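Local coordinates for protein beta-N-acetylhexosaminidase (Mycobacterium smegmatis, PDB 4YYF) that probably hydrolyses terminal non-reducing N-acetyl-D-hexosamine residues from N-acetyl-beta-D-hexosaminides, as a member of glycosyl hydrolase family 3, at residues A94-A100 against K359-R363; V245-H251 against L286-L292; S264-Y270 against R310-A316. The protein carries 1 engineered substitution. The contacts are given in a common frame with arbitrary orientation. Residues are numbered along the deposited sequence.

From the N terminus, the chain first reaches residues 94-100, the loop that leads from helix 86-93 into strand 100-107. Contact 1 begins here and closes only 259 residues later, when 359-363 returns after the last helix, 345-357. Contacts 2 and 3 are both nested inside that loop. Their segments alternate along the chain in the order 245-251, 264-270, 286-292, 310-316, so the two cross. Contact 2 pairs neighbouring parallel strands near the centre of the barrel domain; contact 3 sets the start of helix 267-275 against the end of helix 304-314. The two touch, His251 ND1 lying 2.8 Å from Ser264 OG and Tyr270 packing on Val287; contact 1 stands apart.

Contact 1: residues A94-A100 against K359-R363; sequences AAPLPLA and KGPLR
Neither segment is regular helix or strand. They run past each other in opposite directions, Pro96 facing Arg363 (CA-CA 5.1 Å) and Leu97 facing Leu362 (5.1 Å). A cis peptide bond precedes Pro96, whose O accepts from Arg363 N at 2.8 Å. The two long basic side chains reach across to backbone carbonyls of the other segment. Arg363, chi1 m with chi2 near 139°, brings NH1 to 2.9 Å from Ala94 O, with a face of its guanidinium over Pro98 CA; NH1 also reaches Ala91 O, at the end of helix 86-93. Lys359, m then t throughout, is extended enough for NZ to meet Pro98 O at 2.8 Å, and Gln47 and Gly69 O share this ammonium. Leu97 and Leu362, both m,t, touch CD2 to CD2 at 3.6 Å. Pro98, lacking a donor NH, lays its CD 3.5 Å from Gly360 O. This ties the tail after helix 345-357 to the loop between helix 86-93 and strand 100-107 of the TIM-barrel domain, beside the Cys34-Cys364 disulfide.

Contact 2: residues V245-H251 against L286-L292; sequences VAVMVGH and LVYTDDL
Four backbone hydrogen bonds join strand 246-249 to strand 287-289 in parallel register: Tyr288 N to Val247 O at 2.7 Å, Val249 N to Tyr288 O at 2.9 Å, Val247 N to Leu286 O at 3.0 Å and Asp290 N to Val249 O at 3.1 Å. Val247 pairs with Val287, Met248 with Tyr288 and Val249 with Thr289 (CA-CA 4.8, 4.5 and 5.0 Å), and the strand axes cross at -28°. Beyond the strands, His251 (chi1 m) gives NE2 to Asp291 O at 2.8 Å while its ND1 bonds Ser264 OG; a ring with two nitrogens can link both loops. Asp290 CB lies over this ring, 3.9 Å from the centroid, in a CH-pi contact, and Asp290 OD1 accepts Asp291 N at 2.7 Å. One water joins Val245 O to Leu286 N, another His251 N to Asp290 OD2.

Together with helix 267-275 the strands form a right-handed beta-alpha-beta unit of the TIM barrel. Asp290, at the C-terminal end of its strand, where such barrels hold active sites, has its side chain about 3 Å (nearest atoms) from a bound acetate, probably from crystallisation, though such ions often mark pockets.

Beta-branched residues suit the extended backbone: Val247, Val249, Val287 and Thr289 share a face, where Val249 CG2 meets Val287 CG1 at 3.7 Å and Tyr270 of helix 267-275 packs against both valines. On the other face lie Met248, a selenomethionine, and Tyr288 (m, chi2 -92°), with Met248 CE 4.2 Å from Tyr288 CB. The Tyr288 ring stands edge-to-face with Phe155, and its CE2 touches Ala246 CB at 4.2 Å.

Contact 3: residues S264-Y270 against R310-A316; sequences SLSPAVY and RALQAGA. Engineered in segment 264-270: Val269 (natural residue Ala).
Arg310, late in helix 304-314, starts toward the segment 264-270, but its end leads away to a salt bridge with Asp306. Two waters span the gap: one donates to both Leu265 O (3.0 Å) and Arg310 O (2.8 Å), the other donates to Leu265 O (2.9 Å) and accepts from Arg310 NH1 (3.0 Å). At the next position, the small Ala311 leaves room for the Leu265 side chain (m,t), whose CD2 lies 3.8 Å from Ala311 CB. Ala314 comes closest by backbone, its CA 4.0 Å from that of Pro267, which a bulkier residue could hardly allow. Its CB lies 3.6 Å from Tyr270 CE2 and 4.0 Å from Pro267 CD, and Ala314 O receives a CA-H...O contact from Pro267 CA at 3.4 Å.

These are neighbouring outer helices of the TIM barrel: the start of helix 267-275, N-capped by Ser266 through a weak bond from Ala268 N to Ser266 OG (3.4 Å), meets the end of helix 304-314.

Gly315 terminates that helix with phi 138°, and its CA lies over the Tyr270 ring, 4.0 Å from the centroid; a CB would clash with Tyr270 CB. Tyr270 (chi1 m, chi2 -83°) donates OH to Ser264 O at 2.6 Å, fixing the ring's end while its face packs on Gly315. Ala316, extended (phi/psi -66/147), sets its N 3.4 Å from Tyr270 CE1 and its CB 3.8 Å from Tyr270 CZ.

Contact 1: residues A94-A100 against K359-R363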
loop_
_atom_site.group_PDB
_atom_site.type_symbol
_atom_site.label_atom_id
_atom_site.label_comp_id
_atom_site.label_asym_id
_atom_site.label_seq_id
_atom_site.Cartn_x
_atom_site.Cartn_y
_atom_site.Cartn_z
ATOM N N ALA A 94 16.139 11.237 -9.034
ATOM C CA ALA A 94 14.736 11.077 -9.435
ATOM C C ALA A 94 14.094 12.429 -9.744
ATOM O O ALA A 94 14.313 13.406 -9.032
ATOM C CB ALA A 94 13.945 10.360 -8.369
ATOM N N ALA A 95 13.312 12.465 -10.825
ATOM C CA ALA A 95 12.617 13.672 -11.280
ATOM C C ALA A 95 11.412 13.226 -12.096
ATOM O O ALA A 95 11.463 12.173 -12.735
ATOM C CB ALA A 95 13.550 14.549 -12.130
ATOM N N PRO A 96 10.323 14.018 -12.091
ATOM C CA PRO A 96 10.172 15.337 -11.461
ATOM C C PRO A 96 9.860 15.296 -9.959
ATOM O O PRO A 96 10.120 16.297 -9.292
ATOM C CB PRO A 96 8.994 15.947 -12.230
ATOM C CG PRO A 96 8.146 14.767 -12.569
ATOM C CD PRO A 96 9.095 13.608 -12.800
ATOM N N LEU A 97 9.322 14.190 -9.441
ATOM C CA LEU A 97 9.013 14.092 -8.009
ATOM C C LEU A 97 10.033 13.214 -7.292
ATOM O O LEU A 97 10.698 12.387 -7.918
ATOM C CB LEU A 97 7.596 13.552 -7.780
ATOM C CG LEU A 97 6.478 14.540 -8.105
ATOM C CD1 LEU A 97 5.131 13.845 -8.152
ATOM C CD2 LEU A 97 6.464 15.636 -7.042
ATOM N N PRO A 98 10.175 13.403 -5.973
ATOM C CA PRO A 98 11.041 12.491 -5.219
ATOM C C PRO A 98 10.552 11.041 -5.338
ATOM O O PRO A 98 9.368 10.801 -5.587
ATOM C CB PRO A 98 10.886 12.975 -3.772
ATOM C CG PRO A 98 10.540 14.422 -3.881
ATOM C CD PRO A 98 9.687 14.529 -5.146
ATOM N N LEU A 99 11.458 10.089 -5.160
ATOM C CA LEU A 99 11.127 8.673 -5.275
ATOM C C LEU A 99 10.581 8.148 -3.956
ATOM O O LEU A 99 11.134 8.439 -2.888
ATOM C CB LEU A 99 12.383 7.876 -5.650
ATOM C CG LEU A 99 12.261 6.368 -5.868
ATOM C CD1 LEU A 99 11.354 6.094 -7.062
ATOM C CD2 LEU A 99 13.662 5.739 -6.085
ATOM N N ALA A 100 9.489 7.391 -4.019
ATOM C CA ALA A 100 8.984 6.711 -2.824
ATOM C C ALA A 100 9.570 5.313 -2.781
ATOM O O ALA A 100 9.624 4.620 -3.794
ATOM C CB ALA A 100 7.452 6.645 -2.824
ATOM N N LYS A 359 5.110 13.697 -0.557
ATOM C CA LYS A 359 6.520 13.739 -0.933
ATOM C C LYS A 359 7.078 15.143 -0.813
ATOM O O LYS A 359 6.322 16.101 -0.651
ATOM C CB LYS A 359 6.709 13.252 -2.377
ATOM C CG LYS A 359 6.364 11.796 -2.614
ATOM C CD LYS A 359 6.593 11.456 -4.091
ATOM C CE LYS A 359 6.522 9.960 -4.340
ATOM N NZ LYS A 359 6.879 9.641 -5.765
ATOM N N GLY A 360 8.399 15.261 -0.913
ATOM C CA GLY A 360 9.060 16.558 -0.965
ATOM C C GLY A 360 8.774 17.304 -2.260
ATOM O O GLY A 360 8.021 16.821 -3.103
ATOM N N PRO A 361 9.395 18.484 -2.436
ATOM C CA PRO A 361 9.085 19.427 -3.525
ATOM C C PRO A 361 9.409 18.896 -4.921
ATOM O O PRO A 361 10.248 17.997 -5.071
ATOM C CB PRO A 361 9.999 20.625 -3.222
ATOM C CG PRO A 361 10.442 20.452 -1.793
ATOM C CD PRO A 361 10.480 18.974 -1.567
ATOM N N LEU A 362 8.749 19.457 -5.934
ATOM C CA LEU A 362 9.076 19.165 -7.328
ATOM C C LEU A 362 10.526 19.511 -7.608
ATOM O O LEU A 362 11.065 20.468 -7.048
ATOM C CB LEU A 362 8.186 19.968 -8.280
ATOM C CG LEU A 362 6.829 19.399 -8.677
ATOM C CD1 LEU A 362 6.013 20.439 -9.436
ATOM C CD2 LEU A 362 7.010 18.159 -9.539
ATOM N N ARG A 363 11.162 18.727 -8.473
ATOM C CA ARG A 363 12.523 19.017 -8.896
ATOM C C ARG A 363 12.514 19.549 -10.325
ATOM O O ARG A 363 12.395 18.787 -11.285
ATOM C CB ARG A 363 13.397 17.768 -8.757
ATOM C CG ARG A 363 13.601 17.359 -7.302
ATOM C CD ARG A 363 13.519 15.849 -7.089
ATOM N NE ARG A 363 13.840 15.494 -5.708
ATOM C CZ ARG A 363 14.589 14.455 -5.350
ATOM N NH1 ARG A 363 15.093 13.638 -6.271
ATOM N NH2 ARG A 363 14.827 14.230 -4.065
#

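Contact 2: residues V245-H251 against L286-L292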
loop_
_atom_site.group_PDB
_atom_site.type_symbol
_atom_site.label_atom_id
_atom_site.label_comp_id
_atom_site.label_asym_id
_atom_site.label_seq_id
_atom_site.Cartn_x
_atom_site.Cartn_y
_atom_site.Cartn_z
ATOM N N VAL A 245 -1.223 9.411 6.663
ATOM C CA VAL A 245 -1.522 7.995 6.661
ATOM C C VAL A 245 -2.072 7.669 5.277
ATOM O O VAL A 245 -2.645 8.532 4.611
ATOM C CB VAL A 245 -2.540 7.634 7.789
ATOM C CG1 VAL A 245 -3.930 8.196 7.477
ATOM C CG2 VAL A 245 -2.602 6.116 8.016
ATOM N N ALA A 246 -1.860 6.439 4.836
ATOM C CA ALA A 246 -2.398 5.954 3.573
ATOM C C ALA A 246 -3.211 4.710 3.869
ATOM O O ALA A 246 -3.159 4.182 4.970
ATOM C CB ALA A 246 -1.285 5.640 2.570
ATOM N N VAL A 247 -3.978 4.252 2.887
ATOM C CA VAL A 247 -4.755 3.029 3.032
ATOM C C VAL A 247 -4.415 2.133 1.846
ATOM O O VAL A 247 -4.220 2.629 0.737
ATOM C CB VAL A 247 -6.269 3.333 3.049
ATOM C CG1 VAL A 247 -7.117 2.025 2.951
ATOM C CG2 VAL A 247 -6.658 4.134 4.312
HETATM N N MSE A 248 -4.311 0.824 2.086
HETATM C CA MSE A 248 -4.196 -0.149 1.000
HETATM C C MSE A 248 -5.471 -0.988 0.904
HETATM O O MSE A 248 -5.927 -1.556 1.897
HETATM C CB MSE A 248 -3.010 -1.087 1.229
HETATM C CG MSE A 248 -2.897 -2.220 0.183
HETATM SE SE MSE A 248 -1.304 -3.331 0.501
HETATM C CE MSE A 248 -0.003 -2.125 -0.217
ATOM N N VAL A 249 -6.032 -1.078 -0.299
ATOM C CA VAL A 249 -7.242 -1.869 -0.533
ATOM C C VAL A 249 -6.856 -3.274 -0.995
ATOM O O VAL A 249 -6.009 -3.425 -1.871
ATOM C CB VAL A 249 -8.139 -1.203 -1.595
ATOM C CG1 VAL A 249 -9.347 -2.078 -1.894
ATOM C CG2 VAL A 249 -8.604 0.161 -1.115
ATOM N N GLY A 250 -7.463 -4.304 -0.404
ATOM C CA GLY A 250 -7.126 -5.674 -0.757
ATOM C C GLY A 250 -7.986 -6.206 -1.897
ATOM O O GLY A 250 -8.821 -5.481 -2.438
ATOM N N HIS A 251 -7.795 -7.474 -2.255
ATOM C CA HIS A 251 -8.444 -8.043 -3.434
ATOM C C HIS A 251 -9.684 -8.877 -3.098
ATOM O O HIS A 251 -10.233 -9.554 -3.978
ATOM C CB HIS A 251 -7.459 -8.929 -4.232
ATOM C CG HIS A 251 -6.189 -8.231 -4.634
ATOM N ND1 HIS A 251 -6.157 -6.929 -5.079
ATOM C CD2 HIS A 251 -4.908 -8.675 -4.657
ATOM C CE1 HIS A 251 -4.905 -6.594 -5.359
ATOM N NE2 HIS A 251 -4.130 -7.635 -5.115
ATOM N N LEU A 286 -3.861 9.140 0.420
ATOM C CA LEU A 286 -3.359 8.245 -0.603
ATOM C C LEU A 286 -3.875 6.824 -0.416
ATOM O O LEU A 286 -3.863 6.278 0.692
ATOM C CB LEU A 286 -1.831 8.238 -0.553
ATOM C CG LEU A 286 -1.093 7.658 -1.754
ATOM C CD1 LEU A 286 -1.386 8.521 -2.973
ATOM C CD2 LEU A 286 0.413 7.589 -1.473
ATOM N N VAL A 287 -4.333 6.220 -1.508
ATOM C CA VAL A 287 -4.860 4.859 -1.456
ATOM C C VAL A 287 -4.094 3.954 -2.423
ATOM O O VAL A 287 -4.090 4.201 -3.633
ATOM C CB VAL A 287 -6.371 4.826 -1.781
ATOM C CG1 VAL A 287 -6.890 3.405 -1.697
ATOM C CG2 VAL A 287 -7.155 5.709 -0.801
ATOM N N TYR A 288 -3.442 2.918 -1.881
ATOM C CA TYR A 288 -2.719 1.933 -2.685
ATOM C C TYR A 288 -3.594 0.721 -2.966
ATOM O O TYR A 288 -4.547 0.461 -2.228
ATOM C CB TYR A 288 -1.498 1.405 -1.913
ATOM C CG TYR A 288 -0.305 2.327 -1.812
ATOM C CD1 TYR A 288 0.717 2.262 -2.747
ATOM C CD2 TYR A 288 -0.171 3.216 -0.749
ATOM C CE1 TYR A 288 1.841 3.088 -2.649
ATOM C CE2 TYR A 288 0.959 4.056 -0.640
ATOM C CZ TYR A 288 1.949 3.979 -1.603
ATOM O OH TYR A 288 3.071 4.782 -1.532
ATOM N N THR A 289 -3.249 -0.044 -4.008
ATOM C CA THR A 289 -3.771 -1.398 -4.138
ATOM C C THR A 289 -2.758 -2.369 -3.560
ATOM O O THR A 289 -1.571 -2.062 -3.456
ATOM C CB THR A 289 -3.967 -1.827 -5.602
ATOM O OG1 THR A 289 -2.674 -1.948 -6.215
ATOM C CG2 THR A 289 -4.821 -0.828 -6.360
ATOM N N ASP A 290 -3.225 -3.567 -3.232
ATOM C CA ASP A 290 -2.337 -4.687 -2.931
ATOM C C ASP A 290 -1.739 -5.126 -4.276
ATOM O O ASP A 290 -2.134 -4.619 -5.333
ATOM C CB ASP A 290 -3.152 -5.815 -2.276
ATOM C CG ASP A 290 -2.299 -6.816 -1.491
ATOM O OD1 ASP A 290 -1.061 -6.837 -1.627
ATOM O OD2 ASP A 290 -2.897 -7.608 -0.736
ATOM N N ASP A 291 -0.785 -6.050 -4.231
ATOM C CA ASP A 291 -0.028 -6.506 -5.408
ATOM C C ASP A 291 -0.937 -7.023 -6.527
ATOM O O ASP A 291 -1.683 -7.976 -6.340
ATOM C CB ASP A 291 0.984 -7.562 -4.925
ATOM C CG ASP A 291 1.601 -8.401 -6.032
ATOM O OD1 ASP A 291 1.647 -7.999 -7.212
ATOM O OD2 ASP A 291 2.078 -9.502 -5.684
ATOM N N LEU A 292 -0.864 -6.366 -7.687
ATOM C CA LEU A 292 -1.736 -6.663 -8.829
ATOM C C LEU A 292 -1.207 -7.720 -9.803
ATOM O O LEU A 292 -1.936 -8.149 -10.695
ATOM C CB LEU A 292 -2.054 -5.387 -9.615
ATOM C CG LEU A 292 -2.827 -4.283 -8.904
ATOM C CD1 LEU A 292 -2.806 -3.020 -9.737
ATOM C CD2 LEU A 292 -4.264 -4.715 -8.637
HETATM O O HOH W 1 -2.114 10.107 2.536
HETATM O O HOH W 2 -5.566 -8.858 -0.933
#

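Contact 3: residues S264-Y270 against R310-A316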
loop_
_atom_site.group_PDB
_atom_site.type_symbol
_atom_site.label_atom_id
_atom_site.label_comp_id
_atom_site.label_asym_id
_atom_site.label_seq_id
_atom_site.Cartn_x
_atom_site.Cartn_y
_atom_site.Cartn_z
ATOM N N SER A 264 -10.175 -4.074 -4.646
ATOM C CA SER A 264 -9.221 -3.153 -5.262
ATOM C C SER A 264 -9.630 -2.640 -6.647
ATOM O O SER A 264 -9.134 -1.595 -7.102
ATOM C CB SER A 264 -7.854 -3.833 -5.367
ATOM O OG SER A 264 -7.988 -5.086 -6.020
ATOM N N LEU A 265 -10.514 -3.374 -7.319
ATOM C CA LEU A 265 -10.924 -3.034 -8.689
ATOM C C LEU A 265 -12.384 -2.588 -8.783
ATOM O O LEU A 265 -12.953 -2.521 -9.872
ATOM C CB LEU A 265 -10.695 -4.225 -9.633
ATOM C CG LEU A 265 -9.313 -4.883 -9.618
ATOM C CD1 LEU A 265 -9.215 -5.929 -10.732
ATOM C CD2 LEU A 265 -8.182 -3.867 -9.741
ATOM N N SER A 266 -12.995 -2.278 -7.646
ATOM C CA SER A 266 -14.414 -1.930 -7.626
ATOM C C SER A 266 -14.593 -0.476 -7.183
ATOM O O SER A 266 -14.083 -0.078 -6.119
ATOM C CB SER A 266 -15.161 -2.901 -6.697
ATOM O OG SER A 266 -16.464 -2.453 -6.368
ATOM N N PRO A 267 -15.297 0.338 -8.000
ATOM C CA PRO A 267 -15.536 1.742 -7.635
ATOM C C PRO A 267 -16.246 1.856 -6.302
ATOM O O PRO A 267 -16.013 2.809 -5.559
ATOM C CB PRO A 267 -16.466 2.244 -8.748
ATOM C CG PRO A 267 -16.111 1.406 -9.925
ATOM C CD PRO A 267 -15.774 0.036 -9.364
ATOM N N ALA A 268 -17.095 0.885 -5.999
ATOM C CA ALA A 268 -17.837 0.909 -4.743
ATOM C C ALA A 268 -16.927 0.995 -3.519
ATOM O O ALA A 268 -17.262 1.659 -2.532
ATOM C CB ALA A 268 -18.740 -0.286 -4.643
ATOM N N VAL A 269 -15.786 0.318 -3.575
ATOM C CA VAL A 269 -14.868 0.301 -2.445
ATOM C C VAL A 269 -14.300 1.687 -2.191
ATOM O O VAL A 269 -14.273 2.158 -1.048
ATOM C CB VAL A 269 -13.718 -0.673 -2.691
ATOM C CG1 VAL A 269 -12.919 -0.894 -1.402
ATOM C CG2 VAL A 269 -14.277 -1.951 -3.155
ATOM N N TYR A 270 -13.868 2.344 -3.263
ATOM C CA TYR A 270 -13.276 3.669 -3.147
ATOM C C TYR A 270 -14.320 4.711 -2.775
ATOM O O TYR A 270 -14.051 5.580 -1.942
ATOM C CB TYR A 270 -12.502 4.020 -4.424
ATOM C CG TYR A 270 -11.397 3.016 -4.677
ATOM C CD1 TYR A 270 -10.171 3.130 -4.040
ATOM C CD2 TYR A 270 -11.597 1.924 -5.522
ATOM C CE1 TYR A 270 -9.164 2.198 -4.249
ATOM C CE2 TYR A 270 -10.594 0.996 -5.741
ATOM C CZ TYR A 270 -9.383 1.139 -5.106
ATOM O OH TYR A 270 -8.394 0.213 -5.331
ATOM N N ARG A 310 -7.997 -0.974 -14.390
ATOM C CA ARG A 310 -9.202 -1.147 -13.588
ATOM C C ARG A 310 -9.072 -0.522 -12.197
ATOM O O ARG A 310 -10.022 0.077 -11.690
ATOM C CB ARG A 310 -9.569 -2.631 -13.485
ATOM C CG ARG A 310 -10.210 -3.185 -14.756
ATOM C CD ARG A 310 -10.177 -4.698 -14.790
ATOM N NE ARG A 310 -10.840 -5.208 -15.994
ATOM C CZ ARG A 310 -12.156 -5.370 -16.107
ATOM N NH1 ARG A 310 -12.947 -5.077 -15.082
ATOM N NH2 ARG A 310 -12.682 -5.826 -17.239
ATOM N N ALA A 311 -7.899 -0.652 -11.585
ATOM C CA ALA A 311 -7.682 -0.069 -10.266
ATOM C C ALA A 311 -7.791 1.454 -10.307
ATOM O O ALA A 311 -8.488 2.045 -9.491
ATOM C CB ALA A 311 -6.334 -0.498 -9.682
ATOM N N LEU A 312 -7.105 2.083 -11.255
ATOM C CA LEU A 312 -7.121 3.542 -11.367
ATOM C C LEU A 312 -8.494 4.048 -11.777
ATOM O O LEU A 312 -8.897 5.144 -11.362
ATOM C CB LEU A 312 -6.046 4.040 -12.350
ATOM C CG LEU A 312 -4.623 3.633 -11.984
ATOM C CD1 LEU A 312 -3.620 4.131 -13.043
ATOM C CD2 LEU A 312 -4.255 4.134 -10.582
ATOM N N GLN A 313 -9.214 3.263 -12.582
ATOM C CA GLN A 313 -10.603 3.593 -12.927
ATOM C C GLN A 313 -11.481 3.545 -11.685
ATOM O O GLN A 313 -12.375 4.376 -11.507
ATOM C CB GLN A 313 -11.193 2.588 -13.925
ATOM C CG GLN A 313 -10.749 2.712 -15.358
ATOM C CD GLN A 313 -11.327 1.592 -16.214
ATOM O OE1 GLN A 313 -11.427 0.444 -15.769
ATOM N NE2 GLN A 313 -11.730 1.924 -17.436
ATOM N N ALA A 314 -11.241 2.549 -10.840
ATOM C CA ALA A 314 -12.095 2.329 -9.677
ATOM C C ALA A 314 -11.859 3.398 -8.609
ATOM O O ALA A 314 -12.766 3.756 -7.869
ATOM C CB ALA A 314 -11.882 0.937 -9.112
ATOM N N GLY A 315 -10.639 3.902 -8.517
ATOM C CA GLY A 315 -10.382 4.983 -7.585
ATOM C C GLY A 315 -9.097 4.896 -6.796
ATOM O O GLY A 315 -8.848 5.747 -5.938
ATOM N N ALA A 316 -8.260 3.897 -7.081
ATOM C CA ALA A 316 -6.956 3.840 -6.432
ATOM C C ALA A 316 -6.094 5.017 -6.886
ATOM O O ALA A 316 -6.199 5.466 -8.029
ATOM C CB ALA A 316 -6.256 2.516 -6.729
HETATM O O HOH W 3 -12.673 -0.654 -12.148
HETATM O O HOH W 4 -13.324 -4.171 -12.247
#